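Local coordinates for protein epoxyqueuosine reductase (Streptococcus thermophilus, PDB 5D6S) that is a QueG-family epoxyqueuosine reductase that holds cobalamin and two iron-sulfur clusters and ends in an all-helical C-terminal region, at residues I344-N349 / R377-K382; W359-I364 / L373-G378. All coordinates share one frame; numbering follows the deposited sequence.

Contact 1 of 2, residues I344-N349 / R377-K382; sequences IIDKNN and RGLSPK
I345 and L379 show how a loop can rest against a helix end through little more than one methyl contact. CD2 of L379, brought forward from the loop between helices 370-377 and 384-396, lies 4.0 Å from CG2 of I345 in the last turn of helix 338-347, and the two side chains cross at about a right angle. The first torsion of I345 sets CG2 anti to the backbone nitrogen, which presents this methyl to the loop, while the residue also packs on A357, I358 and L361 of helix 351-364. L379 touches W390 of helix 384-396 as well, so the packed part of the contact has helices 351-364 and 384-396 as neighbours, with I345 buried and L379 still partly exposed. The same CD2 stands 4.2 Å from OD1 of D346, a mere van der Waals approach; the other carboxylate oxygen, OD2, is hydrogen-bonded to Y375 OH.

Toward solvent the contact becomes loose. N348 leaves the helix with a positive phi of 58°, its backbone N still bonded to I344 O at 2.9 Å. Its ND2 lies 4.0 Å from CB of K382, and its OD1 is taken by T354 OG1. K382 points its first carbon at the asparagine, but the chain bends at chi2 and its poorly ordered end leads away. Apolar packing therefore carries what cohesion there is between 344-349 and 377-382, with D346 OD2 and N348 OD1 hydrogen-bonded to partners outside the pair, which implies a weakly directional junction at the protein surface.

Contact 2 of 2, residues W359-I364 / L373-G378; sequences WALGEI and LDYMRG
The helical segments 359-364 and 373-378 run roughly antiparallel and come closest at L361 and M376, whose CA atoms lie 9.2 Å apart. That spacing is bridged by three side chains, all with their first carbons directed across the gap. L361 is the common partner. Its CD1 methyl sits 3.9 Å from CE2 of Y375, at the edge of the phenol ring and near the ring plane, so the leucine abuts the rim of the aromatic group instead of covering a face. With CG anti to the backbone N (chi1 168°), Y375 carries its ring to the leucine side, where the hydroxyl has D346 as its partner. M376 meets the leucine nearer the backbone: bends at chi2 and chi3 curl its thioether back, leaving the terminal CE 4.2 Å from CB of L361. V393 and W397 also touch this methionine, while its carbonyl oxygen accepts a bond from W390 NE1, tying helix 370-377 to helix 384-396.

On the exposed side of the second helix, R377 NH1 donates to D374 OD1 at 2.6 Å, a salt bridge one turn apart. The acceptor lies close to the guanidinium plane, yet the carboxylate is approached from above its own plane, and L373 O rests over one face of the guanidinium. This pair stays clear of the interface, where the three touching side chains meet through carbon atoms. Two roughly antiparallel helices joined by a short loop and packed side by side in this way form a helical hairpin, a building unit of the all-helical C-terminal region of this QueG-family protein.

How the contacts relate
Contacts 1 and 2 show how neighbouring junctions in a helical array connect. Their centres are about 11 Å apart, and their segments overlap at R377 and G378, where helix 370-377 gives way to the following loop. Side chains also join them directly: D346 OD2 of contact 1 and Y375 OH of contact 2 are 2.9 Å apart in a probable hydrogen bond, while CD1 of I345 packs 3.7 Å from CD1 of L361. Helices 338-347 and 351-364, consecutive in the chain, thus both lean on 370-377. None of these residues belongs to the cobalamin or iron-sulfur pockets; the contact centres lie about 32 and 33 Å from the centre of the chain.

Contact 1 of 2, residues I344-N349 / R377-K382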
loop_
_atom_site.group_PDB
_atom_site.type_symbol
_atom_site.label_atom_id
_atom_site.label_comp_id
_atom_site.label_asym_id
_atom_site.label_seq_id
_atom_site.Cartn_x
_atom_site.Cartn_y
_atom_site.Cartn_z
ATOM N N ILE A 344 11.979 -2.953 25.354
ATOM C CA ILE A 344 11.126 -3.864 24.613
ATOM C C ILE A 344 11.553 -5.312 24.882
ATOM O O ILE A 344 10.741 -6.174 25.178
ATOM C CB ILE A 344 11.209 -3.553 23.110
ATOM C CG1 ILE A 344 10.436 -2.298 22.809
ATOM C CG2 ILE A 344 10.646 -4.695 22.270
ATOM C CD1 ILE A 344 10.793 -1.692 21.483
ATOM N N ILE A 345 12.852 -5.560 24.761
ATOM C CA ILE A 345 13.405 -6.899 24.921
ATOM C C ILE A 345 13.197 -7.467 26.338
ATOM O O ILE A 345 12.934 -8.643 26.482
ATOM C CB ILE A 345 14.906 -6.925 24.590
ATOM C CG1 ILE A 345 15.148 -6.650 23.106
ATOM C CG2 ILE A 345 15.507 -8.263 24.989
ATOM C CD1 ILE A 345 16.599 -6.350 22.784
ATOM N N ASP A 346 13.370 -6.650 27.363
ATOM C CA ASP A 346 13.307 -7.159 28.729
ATOM C C ASP A 346 11.853 -7.384 29.144
ATOM O O ASP A 346 11.521 -8.421 29.707
ATOM C CB ASP A 346 14.213 -6.331 29.658
ATOM C CG ASP A 346 15.760 -6.533 29.280
ATOM O OD1 ASP A 346 16.268 -7.677 29.497
ATOM O OD2 ASP A 346 16.453 -5.592 28.737
ATOM N N LYS A 347 10.967 -6.510 28.723
ATOM C CA LYS A 347 9.530 -6.650 28.990
ATOM C C LYS A 347 8.938 -7.844 28.237
ATOM O O LYS A 347 8.261 -8.692 28.798
ATOM C CB LYS A 347 8.841 -5.354 28.558
ATOM C CG LYS A 347 7.419 -5.177 29.024
ATOM C CD LYS A 347 6.937 -3.770 28.696
ATOM C CE LYS A 347 5.439 -3.599 28.915
ATOM N NZ LYS A 347 5.000 -4.146 30.237
ATOM N N ASN A 348 9.237 -7.888 26.949
ATOM C CA ASN A 348 8.929 -9.012 26.087
ATOM C C ASN A 348 7.485 -9.383 26.003
ATOM O O ASN A 348 7.122 -10.543 25.949
ATOM C CB ASN A 348 9.709 -10.239 26.475
ATOM C CG ASN A 348 9.628 -11.335 25.425
ATOM O OD1 ASN A 348 9.774 -11.081 24.227
ATOM N ND2 ASN A 348 9.376 -12.550 25.864
ATOM N N ASN A 349 6.671 -8.368 25.936
ATOM C CA ASN A 349 5.246 -8.541 25.867
ATOM C C ASN A 349 4.833 -8.798 24.435
ATOM O O ASN A 349 3.773 -9.341 24.185
ATOM C CB ASN A 349 4.539 -7.284 26.422
ATOM C CG ASN A 349 4.883 -6.024 25.640
ATOM O OD1 ASN A 349 6.020 -5.827 25.187
ATOM N ND2 ASN A 349 3.921 -5.148 25.514
ATOM N N ARG A 377 25.070 -11.528 25.788
ATOM C CA ARG A 377 25.386 -12.891 26.213
ATOM C C ARG A 377 24.337 -13.375 27.212
ATOM O O ARG A 377 23.954 -14.544 27.211
ATOM C CB ARG A 377 26.799 -12.962 26.841
ATOM C CG ARG A 377 27.331 -14.374 27.110
ATOM C CD ARG A 377 28.735 -14.380 27.741
ATOM N NE ARG A 377 29.716 -13.547 27.012
ATOM C CZ ARG A 377 30.224 -12.386 27.438
ATOM N NH1 ARG A 377 29.876 -11.883 28.620
ATOM N NH2 ARG A 377 31.098 -11.720 26.681
ATOM N N GLY A 378 23.892 -12.462 28.062
ATOM C CA GLY A 378 23.009 -12.777 29.190
ATOM C C GLY A 378 21.501 -12.833 28.949
ATOM O O GLY A 378 20.746 -13.168 29.860
ATOM N N LEU A 379 21.054 -12.537 27.733
ATOM C CA LEU A 379 19.671 -12.804 27.354
ATOM C C LEU A 379 19.574 -14.287 27.142
ATOM O O LEU A 379 20.540 -14.912 26.703
ATOM C CB LEU A 379 19.317 -12.132 26.028
ATOM C CG LEU A 379 19.523 -10.628 25.873
ATOM C CD1 LEU A 379 19.267 -10.193 24.439
ATOM C CD2 LEU A 379 18.627 -9.864 26.817
ATOM N N SER A 380 18.418 -14.867 27.429
ATOM C CA SER A 380 18.130 -16.238 26.961
ATOM C C SER A 380 16.728 -16.182 26.406
ATOM O O SER A 380 15.766 -16.198 27.154
ATOM C CB SER A 380 18.285 -17.302 28.058
ATOM O OG SER A 380 17.281 -17.193 29.037
ATOM N N PRO A 381 16.620 -16.014 25.087
ATOM C CA PRO A 381 15.344 -15.787 24.455
ATOM C C PRO A 381 14.317 -16.833 24.818
ATOM O O PRO A 381 14.580 -18.020 24.731
ATOM C CB PRO A 381 15.698 -15.848 22.979
ATOM C CG PRO A 381 17.034 -15.213 22.933
ATOM C CD PRO A 381 17.729 -15.734 24.161
ATOM N N LYS A 382 13.146 -16.361 25.219
ATOM C CA LYS A 382 11.960 -17.197 25.425
ATOM C C LYS A 382 11.645 -18.091 24.200
ATOM O O LYS A 382 11.730 -19.309 24.280
ATOM C CB LYS A 382 10.779 -16.265 25.741
ATOM C CG LYS A 382 9.369 -16.838 25.585
ATOM C CD LYS A 382 8.807 -17.374 26.898
ATOM C CE LYS A 382 7.289 -17.445 26.862
ATOM N NZ LYS A 382 6.719 -17.717 28.208
#

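Contact 2 of 2, residues W359-I364 / L373-G378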
loop_
_atom_site.group_PDB
_atom_site.type_symbol
_atom_site.label_atom_id
_atom_site.label_comp_id
_atom_site.label_asym_id
_atom_site.label_seq_id
_atom_site.Cartn_x
_atom_site.Cartn_y
_atom_site.Cartn_z
ATOM N N TRP A 359 17.898 -8.093 16.894
ATOM C CA TRP A 359 18.568 -7.826 15.646
ATOM C C TRP A 359 19.025 -6.376 15.573
ATOM O O TRP A 359 20.152 -6.091 15.181
ATOM C CB TRP A 359 17.636 -8.129 14.454
ATOM C CG TRP A 359 18.190 -7.706 13.110
ATOM C CD1 TRP A 359 19.177 -8.325 12.403
ATOM C CD2 TRP A 359 17.805 -6.573 12.341
ATOM N NE1 TRP A 359 19.419 -7.652 11.224
ATOM C CE2 TRP A 359 18.583 -6.579 11.158
ATOM C CE3 TRP A 359 16.869 -5.567 12.517
ATOM C CZ2 TRP A 359 18.462 -5.601 10.177
ATOM C CZ3 TRP A 359 16.741 -4.574 11.521
ATOM C CH2 TRP A 359 17.534 -4.605 10.376
ATOM N N ALA A 360 18.120 -5.471 15.894
ATOM C CA ALA A 360 18.361 -4.040 15.733
ATOM C C ALA A 360 19.592 -3.596 16.548
ATOM O O ALA A 360 20.390 -2.749 16.082
ATOM C CB ALA A 360 17.121 -3.235 16.102
ATOM N N LEU A 361 19.778 -4.171 17.735
ATOM C CA LEU A 361 20.985 -3.841 18.505
ATOM C C LEU A 361 22.261 -4.276 17.789
ATOM O O LEU A 361 23.276 -3.586 17.865
ATOM C CB LEU A 361 20.927 -4.422 19.894
ATOM C CG LEU A 361 19.896 -3.784 20.819
ATOM C CD1 LEU A 361 19.800 -4.602 22.084
ATOM C CD2 LEU A 361 20.226 -2.351 21.165
ATOM N N GLY A 362 22.203 -5.389 17.067
ATOM C CA GLY A 362 23.362 -5.847 16.322
ATOM C C GLY A 362 23.717 -4.940 15.158
ATOM O O GLY A 362 24.822 -4.984 14.625
ATOM N N GLU A 363 22.769 -4.123 14.760
ATOM C CA GLU A 363 22.970 -3.204 13.667
ATOM C C GLU A 363 23.493 -1.858 14.194
ATOM O O GLU A 363 24.408 -1.262 13.616
ATOM C CB GLU A 363 21.615 -3.017 12.941
ATOM C CG GLU A 363 21.371 -3.828 11.657
ATOM C CD GLU A 363 22.416 -4.877 11.316
ATOM O OE1 GLU A 363 22.530 -5.901 12.015
ATOM O OE2 GLU A 363 23.118 -4.664 10.310
ATOM N N ILE A 364 22.832 -1.357 15.241
ATOM C CA ILE A 364 23.076 -0.031 15.805
ATOM C C ILE A 364 24.414 0.032 16.538
ATOM O O ILE A 364 25.191 0.944 16.310
ATOM C CB ILE A 364 21.907 0.374 16.750
ATOM C CG1 ILE A 364 20.668 0.709 15.915
ATOM C CG2 ILE A 364 22.268 1.568 17.610
ATOM C CD1 ILE A 364 19.348 0.624 16.657
ATOM N N LEU A 373 28.411 -6.652 25.446
ATOM C CA LEU A 373 28.606 -8.087 25.196
ATOM C C LEU A 373 28.029 -8.929 26.342
ATOM O O LEU A 373 27.372 -9.933 26.111
ATOM C CB LEU A 373 30.071 -8.433 24.975
ATOM C CG LEU A 373 30.715 -7.768 23.752
ATOM C CD1 LEU A 373 32.206 -8.032 23.723
ATOM C CD2 LEU A 373 30.071 -8.248 22.458
ATOM N N ASP A 374 28.209 -8.476 27.576
ATOM C CA ASP A 374 27.625 -9.180 28.721
ATOM C C ASP A 374 26.078 -9.105 28.694
ATOM O O ASP A 374 25.403 -10.085 29.019
ATOM C CB ASP A 374 28.186 -8.653 30.058
ATOM C CG ASP A 374 29.704 -8.928 30.235
ATOM O OD1 ASP A 374 30.357 -9.437 29.287
ATOM O OD2 ASP A 374 30.244 -8.625 31.337
ATOM N N TYR A 375 25.517 -7.954 28.304
ATOM C CA TYR A 375 24.046 -7.807 28.224
ATOM C C TYR A 375 23.520 -8.859 27.285
ATOM O O TYR A 375 22.590 -9.591 27.619
ATOM C CB TYR A 375 23.635 -6.414 27.711
ATOM C CG TYR A 375 22.169 -6.311 27.329
ATOM C CD1 TYR A 375 21.182 -6.355 28.299
ATOM C CD2 TYR A 375 21.761 -6.209 26.002
ATOM C CE1 TYR A 375 19.824 -6.299 27.979
ATOM C CE2 TYR A 375 20.395 -6.135 25.668
ATOM C CZ TYR A 375 19.434 -6.178 26.668
ATOM O OH TYR A 375 18.061 -6.093 26.395
ATOM N N MET A 376 24.112 -8.893 26.089
ATOM C CA MET A 376 23.644 -9.749 24.988
ATOM C C MET A 376 23.863 -11.201 25.326
ATOM O O MET A 376 22.955 -12.003 25.200
ATOM C CB MET A 376 24.378 -9.373 23.682
ATOM C CG MET A 376 23.917 -10.071 22.419
ATOM S SD MET A 376 22.204 -9.794 21.965
ATOM C CE MET A 376 22.243 -8.032 21.579
ATOM N N ARG A 377 25.070 -11.528 25.788
ATOM C CA ARG A 377 25.386 -12.891 26.213
ATOM C C ARG A 377 24.337 -13.375 27.212
ATOM O O ARG A 377 23.954 -14.544 27.211
ATOM C CB ARG A 377 26.799 -12.962 26.841
ATOM C CG ARG A 377 27.331 -14.374 27.110
ATOM C CD ARG A 377 28.735 -14.380 27.741
ATOM N NE ARG A 377 29.716 -13.547 27.012
ATOM C CZ ARG A 377 30.224 -12.386 27.438
ATOM N NH1 ARG A 377 29.876 -11.883 28.620
ATOM N NH2 ARG A 377 31.098 -11.720 26.681
ATOM N N GLY A 378 23.892 -12.462 28.062
ATOM C CA GLY A 378 23.009 -12.777 29.190
ATOM C C GLY A 378 21.501 -12.833 28.949
ATOM O O GLY A 378 20.746 -13.168 29.860
#